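Local coordinates for protein putative prolyl-tRNA synthetase (Leishmania major, PDB 5XIL) that probably catalyses the ATP-dependent attachment of L-proline to tRNA(Pro), here as the part carrying the class II catalytic core, anticodon-binding and C-terminal zinc-binding domains, at residues Gly161-Ala166 with Ala172-Glu177; Cys181-Tyr186 with Val194-Lys199; Arg329-Leu334 with Asn345-Lys350. One frame throughout, in Å; residues are numbered along the deposited sequence.

Interaction 1 (Gly161-Ala166 with Ala172-Glu177); sequences GHCAWA and AKEVLE
The indole of Trp165 presents its N-H edge to the carboxylate of Glu174, with OE1 lying in the ring plane and the carboxylate turned 78° against it. This is a strand handing over to a helix within the class II synthetase catalytic core: strand 156-165 ends at the tryptophan, the chain turns, and helix 168-189 comes back across the sheet with Glu174 directed toward the strand. Trp165 NE1 donates to Glu174 OE1 over 2.7 Å with an N-H...O angle of 157°. From the carboxylate's side the donor stands well above the plane, 57° out of it. Glu174 spans the gap because its chain is extended, with CG opposite the backbone N; the nearest CA atoms, those of Cys163 and Glu174, are still 8.9 Å apart.

Two residues back along the strand, Cys163 faces the same way as Trp165, and its CB packs 3.1 Å from Glu174 OE1. The carboxylate is therefore lodged between helix and sheet, and its charge is answered there. Arg132 makes a salt bridge to OE2, while the amide of Asn260, on neighbouring strand 253-265, adds a second hydrogen bond to OE1. With an arginine and two N-H donors around it, the group probably stays ionised despite its burial. Beyond the indole nitrogen, the benzo edge of Trp165 also meets the acid, with its CZ2 3.6 Å from Glu174 CD.

Interaction 2 (Cys181-Tyr186 with Val194-Lys199); sequences CYASVY and VVRGRK
Helix 168-189 and the segment 194-199 come nearest at Ala183 and Val194, whose CA atoms are 6.7 Å apart, and from there the strand runs away from the helix. No hydrogen bond joins the two segments, so the contact rests on side-chain packing. Val194 divides its two methyls between neighbouring turns of the helix. Val194 CG1 sits 3.5 Å from Tyr186 CB, near the root of the ring, and the two side chains cross at about a right angle. Val194 CG2 lies 4.1 Å from Ala183 CB.

Tyr186 meets the valine only with this inner part. Its ring then leads away, and its hydroxyl bonds to the backbone oxygen of Gly227. Arg196 reaches in from farther along the strand. Its chain is extended from CG to NE (chi2 155°, chi3 174°), which carries the guanidinium back to the helix, where one flat face lies on Ala183 CB. That methyl stands 3.2 Å above the plane, off centre, and Arg196 NH2 is the atom nearest to Ala183 CB, at 3.3 Å. The charge is met in other directions: Glu180 takes NE and Glu187 takes NH1 in salt bridges, so acids of the same helix hold the guanidinium flat over the small alanine. Val214 of strand 210-218 touches both Ala183 and Val194. The whole is a helix followed, after a short connection, by a strand of an antiparallel sheet that packs against it, as in the class II aminoacyl-tRNA synthetase catalytic core.

Interaction 3 (Arg329-Leu334 with Asn345-Lys350); sequences RARCDL and NHWEVK
Asp333 and Trp347 meet with their planes almost perpendicular, the carboxylate 88° from the indole, and the aspartate stands at the N-H edge of the ring. Trp347 NE1 donates to Asp333 OD2 over 2.7 Å at an N-H...O angle of 163°. The acceptor lies close to the ring plane and uses its anti lone pair, the one away from OD1. Asp333 extends its carboxylate with CG opposite the backbone N, and Arg335 makes a salt bridge to the same OD2, so this oxygen has two partners. Over one face of the indole, toward its rim, His346 CD2 stands 3.5 Å above the Trp347 plane.

The pairing ties the residue just after strand 330-332, an outer strand of the mixed five-stranded sheet in the anticodon-binding domain, to helix 340-350, with Ile294 of the adjacent strand also touching the indole. At the far end of the ring comes Arg331, crossing at about a right angle. One face of its guanidinium looks onto the benzo edge, at a loose 4.1 Å from NH1 to Trp347 CH2, with the planes 59° apart. A bend at chi3 folds the guanidinium back to its own strand, and there Arg331 NH2 donates to Cys332 O over 3.1 Å.

Interactions 1 and 2 belong to the catalytic core and share helix 168-189: the first uses its early turns, the second its later ones, with centres 16 Å apart. Both are buried, yet their chemistry differs. Interaction 1 is polar, built on an acid sunk between helix and sheet, whereas interaction 2 is apolar across the segments and keeps its charges for acids of the helix itself. Interaction 3 lies in the anticodon-binding domain, its centre 43 Å from that of interaction 1 and on the other side of the chain's centre. It repeats the tryptophan-to-carboxylate bond with the roles exchanged, the helix now supplying the indole, and it is only partly buried, with an exposed arginine at its margin.

Interaction 1 (Gly161-Ala166 with Ala172-Glu177)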
# COMPACT_ATOMS: atom_id res chain seq x y z
N GLY A 161 -13.92 1.41 -4.09
CA GLY A 161 -13.83 1.64 -5.50
C GLY A 161 -15.17 2.21 -5.94
O GLY A 161 -16.24 1.84 -5.41
N HIS A 162 -15.10 3.07 -6.96
CA HIS A 162 -16.30 3.72 -7.57
C HIS A 162 -16.06 3.79 -9.06
O HIS A 162 -15.05 4.41 -9.52
CB HIS A 162 -16.59 5.11 -7.02
CG HIS A 162 -16.76 5.17 -5.54
ND1 HIS A 162 -17.99 5.36 -4.94
CD2 HIS A 162 -15.86 5.08 -4.53
CE1 HIS A 162 -17.84 5.39 -3.62
NE2 HIS A 162 -16.56 5.19 -3.34
N CYS A 163 -16.92 3.16 -9.83
CA CYS A 163 -16.79 3.14 -11.27
C CYS A 163 -18.07 3.63 -11.96
O CYS A 163 -19.17 3.51 -11.44
CB CYS A 163 -16.44 1.71 -11.73
SG CYS A 163 -14.87 1.11 -10.92
N ALA A 164 -17.89 4.13 -13.18
CA ALA A 164 -18.98 4.63 -14.03
C ALA A 164 -18.66 4.15 -15.43
O ALA A 164 -17.54 4.39 -15.93
CB ALA A 164 -18.98 6.14 -14.01
N TRP A 165 -19.62 3.50 -16.05
CA TRP A 165 -19.46 2.91 -17.36
C TRP A 165 -20.55 3.48 -18.32
O TRP A 165 -21.60 3.85 -17.88
CB TRP A 165 -19.68 1.40 -17.29
CG TRP A 165 -18.70 0.66 -16.46
CD1 TRP A 165 -18.71 0.49 -15.10
CD2 TRP A 165 -17.54 -0.02 -16.95
NE1 TRP A 165 -17.60 -0.27 -14.73
CE2 TRP A 165 -16.88 -0.60 -15.84
CE3 TRP A 165 -17.03 -0.23 -18.23
CZ2 TRP A 165 -15.71 -1.39 -15.99
CZ3 TRP A 165 -15.84 -0.96 -18.37
CH2 TRP A 165 -15.19 -1.52 -17.25
N ALA A 166 -20.30 3.38 -19.61
CA ALA A 166 -21.29 3.71 -20.66
C ALA A 166 -22.50 2.78 -20.73
O ALA A 166 -23.62 3.27 -20.87
CB ALA A 166 -20.58 3.82 -22.05
N ALA A 172 -22.47 -4.21 -14.57
CA ALA A 172 -22.88 -5.47 -13.93
C ALA A 172 -21.79 -6.49 -13.92
O ALA A 172 -21.63 -7.23 -12.92
CB ALA A 172 -24.11 -6.08 -14.59
N LYS A 173 -21.04 -6.56 -15.00
CA LYS A 173 -19.97 -7.52 -15.10
C LYS A 173 -18.86 -7.19 -14.08
O LYS A 173 -18.39 -8.09 -13.41
CB LYS A 173 -19.41 -7.58 -16.52
CG LYS A 173 -18.09 -8.32 -16.71
CD LYS A 173 -17.83 -8.41 -18.22
CE LYS A 173 -16.58 -9.19 -18.58
NZ LYS A 173 -15.43 -8.49 -17.94
N GLU A 174 -18.53 -5.91 -13.92
CA GLU A 174 -17.46 -5.52 -12.98
C GLU A 174 -17.87 -5.77 -11.53
O GLU A 174 -17.05 -6.10 -10.67
CB GLU A 174 -17.09 -4.08 -13.18
CG GLU A 174 -15.85 -3.67 -12.38
CD GLU A 174 -15.50 -2.21 -12.53
OE1 GLU A 174 -16.41 -1.31 -12.49
OE2 GLU A 174 -14.29 -1.94 -12.65
N VAL A 175 -19.15 -5.50 -11.25
CA VAL A 175 -19.72 -5.76 -9.93
C VAL A 175 -19.37 -7.16 -9.44
O VAL A 175 -18.90 -7.35 -8.31
CB VAL A 175 -21.24 -5.56 -9.94
CG1 VAL A 175 -21.86 -6.21 -8.72
CG2 VAL A 175 -21.59 -4.07 -9.93
N LEU A 176 -19.53 -8.15 -10.30
CA LEU A 176 -19.25 -9.53 -9.98
C LEU A 176 -17.77 -9.88 -10.05
O LEU A 176 -17.33 -10.75 -9.32
CB LEU A 176 -20.05 -10.49 -10.84
CG LEU A 176 -21.57 -10.44 -10.71
CD1 LEU A 176 -22.30 -11.25 -11.78
CD2 LEU A 176 -21.95 -10.96 -9.35
N GLU A 177 -17.01 -9.22 -10.89
CA GLU A 177 -15.57 -9.39 -10.91
C GLU A 177 -14.97 -8.98 -9.57
O GLU A 177 -14.09 -9.68 -9.02
CB GLU A 177 -14.88 -8.66 -12.04
CG GLU A 177 -15.09 -9.37 -13.40
CD GLU A 177 -14.72 -8.48 -14.59
OE1 GLU A 177 -14.76 -7.23 -14.53
OE2 GLU A 177 -14.42 -9.04 -15.65

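Interaction 2 (Cys181-Tyr186 with Val194-Lys199)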
# COMPACT_ATOMS: atom_id res chain seq x y z
N CYS A 181 -13.05 -11.00 -6.48
CA CYS A 181 -11.87 -10.58 -5.81
C CYS A 181 -12.01 -10.66 -4.29
O CYS A 181 -11.08 -11.11 -3.60
CB CYS A 181 -11.48 -9.13 -6.17
SG CYS A 181 -10.99 -8.88 -7.86
N TYR A 182 -13.15 -10.19 -3.77
CA TYR A 182 -13.38 -10.20 -2.34
C TYR A 182 -13.48 -11.68 -1.82
O TYR A 182 -12.98 -12.01 -0.73
CB TYR A 182 -14.66 -9.39 -2.04
CG TYR A 182 -14.57 -7.88 -2.26
CD1 TYR A 182 -13.32 -7.23 -2.37
CD2 TYR A 182 -15.70 -7.10 -2.32
CE1 TYR A 182 -13.25 -5.88 -2.52
CE2 TYR A 182 -15.62 -5.78 -2.47
CZ TYR A 182 -14.43 -5.14 -2.56
OH TYR A 182 -14.37 -3.75 -2.60
N ALA A 183 -14.22 -12.51 -2.55
CA ALA A 183 -14.31 -13.92 -2.24
C ALA A 183 -12.89 -14.50 -2.16
O ALA A 183 -12.61 -15.33 -1.27
CB ALA A 183 -15.13 -14.70 -3.25
N SER A 184 -12.07 -14.14 -3.12
CA SER A 184 -10.69 -14.64 -3.19
C SER A 184 -9.85 -14.18 -2.02
O SER A 184 -9.04 -14.93 -1.50
CB SER A 184 -10.00 -14.27 -4.46
OG SER A 184 -10.76 -14.74 -5.53
N VAL A 185 -10.00 -12.94 -1.61
CA VAL A 185 -9.43 -12.49 -0.32
C VAL A 185 -9.69 -13.45 0.82
O VAL A 185 -8.75 -13.96 1.46
CB VAL A 185 -9.80 -11.04 0.06
CG1 VAL A 185 -9.30 -10.68 1.46
CG2 VAL A 185 -9.21 -10.08 -0.95
N TYR A 186 -10.96 -13.72 1.09
CA TYR A 186 -11.33 -14.56 2.19
C TYR A 186 -10.82 -15.99 1.99
O TYR A 186 -10.15 -16.54 2.87
CB TYR A 186 -12.86 -14.62 2.33
CG TYR A 186 -13.37 -13.43 3.11
CD1 TYR A 186 -13.19 -13.39 4.49
CD2 TYR A 186 -13.98 -12.34 2.52
CE1 TYR A 186 -13.62 -12.34 5.26
CE2 TYR A 186 -14.43 -11.25 3.27
CZ TYR A 186 -14.31 -11.28 4.66
OH TYR A 186 -14.65 -10.23 5.51
N VAL A 194 -16.93 -18.54 2.19
CA VAL A 194 -17.92 -17.50 2.05
C VAL A 194 -19.11 -18.05 1.29
O VAL A 194 -18.96 -19.03 0.50
CB VAL A 194 -17.37 -16.25 1.32
CG1 VAL A 194 -16.21 -15.68 2.04
CG2 VAL A 194 -17.04 -16.52 -0.14
N VAL A 195 -20.24 -17.37 1.43
CA VAL A 195 -21.40 -17.54 0.52
C VAL A 195 -21.56 -16.33 -0.40
O VAL A 195 -21.88 -15.26 0.07
CB VAL A 195 -22.73 -17.81 1.32
CG1 VAL A 195 -23.92 -17.90 0.37
CG2 VAL A 195 -22.58 -19.13 2.05
N ARG A 196 -21.28 -16.48 -1.69
CA ARG A 196 -21.53 -15.40 -2.66
C ARG A 196 -23.00 -15.34 -2.91
O ARG A 196 -23.62 -16.36 -3.21
CB ARG A 196 -20.82 -15.74 -3.98
CG ARG A 196 -19.31 -15.85 -3.92
CD ARG A 196 -18.83 -16.75 -5.05
NE ARG A 196 -17.38 -16.83 -5.21
CZ ARG A 196 -16.56 -17.56 -4.49
NH1 ARG A 196 -17.02 -18.27 -3.51
NH2 ARG A 196 -15.27 -17.62 -4.84
N GLY A 197 -23.57 -14.13 -2.87
CA GLY A 197 -25.01 -14.00 -3.17
C GLY A 197 -25.42 -12.55 -3.35
O GLY A 197 -24.58 -11.65 -3.43
N ARG A 198 -26.73 -12.36 -3.49
CA ARG A 198 -27.30 -11.05 -3.67
C ARG A 198 -28.13 -10.69 -2.46
O ARG A 198 -28.90 -11.50 -1.92
CB ARG A 198 -28.20 -11.04 -4.91
CG ARG A 198 -28.59 -9.66 -5.35
CD ARG A 198 -29.61 -9.63 -6.50
NE ARG A 198 -30.67 -10.63 -6.43
CZ ARG A 198 -30.71 -11.79 -7.10
NH1 ARG A 198 -29.69 -12.15 -7.88
NH2 ARG A 198 -31.75 -12.60 -6.94
N LYS A 199 -28.02 -9.45 -2.03
CA LYS A 199 -28.83 -9.00 -0.96
C LYS A 199 -30.31 -8.92 -1.41
O LYS A 199 -30.59 -8.69 -2.60
CB LYS A 199 -28.39 -7.66 -0.41
CG LYS A 199 -27.02 -7.64 0.25
CD LYS A 199 -27.02 -8.37 1.57
CE LYS A 199 -25.85 -7.86 2.40
NZ LYS A 199 -25.73 -8.64 3.66

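Interaction 3 (Arg329-Leu334 with Asn345-Lys350)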
# COMPACT_ATOMS: atom_id res chain seq x y z
N ARG A 329 8.89 -17.37 5.78
CA ARG A 329 9.09 -16.36 6.81
C ARG A 329 9.40 -17.05 8.13
O ARG A 329 8.49 -17.41 8.87
CB ARG A 329 7.85 -15.48 6.95
CG ARG A 329 7.60 -14.56 5.76
CD ARG A 329 6.57 -13.49 6.09
NE ARG A 329 5.21 -14.03 6.08
CZ ARG A 329 4.59 -14.45 4.98
NH1 ARG A 329 5.20 -14.41 3.81
NH2 ARG A 329 3.35 -14.93 5.06
N ALA A 330 10.68 -17.24 8.41
CA ALA A 330 11.07 -17.92 9.64
C ALA A 330 11.77 -16.98 10.56
O ALA A 330 12.42 -16.05 10.12
CB ALA A 330 12.00 -19.12 9.33
N ARG A 331 11.70 -17.28 11.84
CA ARG A 331 12.51 -16.61 12.80
C ARG A 331 12.79 -17.48 13.99
O ARG A 331 12.10 -18.46 14.20
CB ARG A 331 11.88 -15.30 13.19
CG ARG A 331 10.61 -15.33 13.88
CD ARG A 331 10.46 -13.97 14.57
NE ARG A 331 11.29 -13.97 15.77
CZ ARG A 331 11.30 -13.02 16.69
NH1 ARG A 331 10.51 -11.95 16.56
NH2 ARG A 331 12.12 -13.16 17.74
N CYS A 332 13.82 -17.10 14.78
CA CYS A 332 14.09 -17.74 16.05
C CYS A 332 13.60 -17.05 17.30
O CYS A 332 13.49 -15.86 17.35
CB CYS A 332 15.61 -17.92 16.19
SG CYS A 332 16.26 -18.84 14.85
N ASP A 333 13.30 -17.81 18.33
CA ASP A 333 13.04 -17.25 19.64
C ASP A 333 14.15 -17.80 20.57
O ASP A 333 14.05 -18.93 21.06
CB ASP A 333 11.67 -17.58 20.16
CG ASP A 333 11.31 -16.74 21.38
OD1 ASP A 333 12.25 -16.26 22.07
OD2 ASP A 333 10.11 -16.52 21.66
N LEU A 334 15.20 -17.01 20.75
CA LEU A 334 16.34 -17.42 21.60
C LEU A 334 16.35 -16.68 22.95
O LEU A 334 17.40 -16.56 23.60
CB LEU A 334 17.65 -17.15 20.87
CG LEU A 334 17.69 -17.68 19.43
CD1 LEU A 334 18.95 -17.23 18.73
CD2 LEU A 334 17.57 -19.17 19.34
N ASN A 345 4.28 -21.57 24.30
CA ASN A 345 2.93 -21.02 24.59
C ASN A 345 2.69 -19.66 23.91
O ASN A 345 1.60 -19.43 23.30
CB ASN A 345 2.69 -20.86 26.10
CG ASN A 345 1.36 -20.14 26.39
OD1 ASN A 345 0.25 -20.74 26.29
ND2 ASN A 345 1.45 -18.88 26.69
N HIS A 346 3.67 -18.77 24.04
CA HIS A 346 3.65 -17.46 23.47
C HIS A 346 3.33 -17.49 21.98
O HIS A 346 2.48 -16.77 21.49
CB HIS A 346 4.99 -16.78 23.71
CG HIS A 346 5.16 -15.47 23.00
ND1 HIS A 346 4.61 -14.28 23.47
CD2 HIS A 346 5.85 -15.14 21.88
CE1 HIS A 346 4.93 -13.31 22.65
NE2 HIS A 346 5.69 -13.80 21.69
N TRP A 347 4.07 -18.30 21.23
CA TRP A 347 3.84 -18.45 19.77
C TRP A 347 2.60 -19.26 19.43
O TRP A 347 2.01 -19.05 18.36
CB TRP A 347 5.09 -19.06 19.11
CG TRP A 347 6.29 -18.07 19.22
CD1 TRP A 347 7.38 -18.15 20.09
CD2 TRP A 347 6.42 -16.81 18.55
NE1 TRP A 347 8.15 -17.06 19.94
CE2 TRP A 347 7.61 -16.21 19.01
CE3 TRP A 347 5.69 -16.16 17.56
CZ2 TRP A 347 8.06 -14.98 18.54
CZ3 TRP A 347 6.16 -14.91 17.06
CH2 TRP A 347 7.32 -14.35 17.56
N GLU A 348 2.20 -20.18 20.31
CA GLU A 348 0.93 -20.87 20.17
C GLU A 348 -0.22 -19.90 20.22
O GLU A 348 -1.13 -19.95 19.40
CB GLU A 348 0.74 -21.89 21.29
CG GLU A 348 -0.54 -22.71 21.17
CD GLU A 348 -0.48 -23.96 22.02
OE1 GLU A 348 -0.77 -23.88 23.23
OE2 GLU A 348 -0.10 -25.00 21.47
N VAL A 349 -0.16 -19.02 21.21
CA VAL A 349 -1.23 -18.06 21.36
C VAL A 349 -1.33 -17.09 20.16
O VAL A 349 -2.42 -16.63 19.77
CB VAL A 349 -1.07 -17.30 22.68
CG1 VAL A 349 -2.12 -16.20 22.75
CG2 VAL A 349 -1.24 -18.30 23.85
N LYS A 350 -0.16 -16.76 19.57
CA LYS A 350 -0.10 -15.89 18.40
C LYS A 350 -0.57 -16.61 17.20
O LYS A 350 -1.02 -15.98 16.24
CB LYS A 350 1.29 -15.33 18.16
CG LYS A 350 1.70 -14.31 19.21
CD LYS A 350 3.15 -13.88 19.13
CE LYS A 350 3.40 -13.07 17.89
NZ LYS A 350 2.69 -11.76 18.08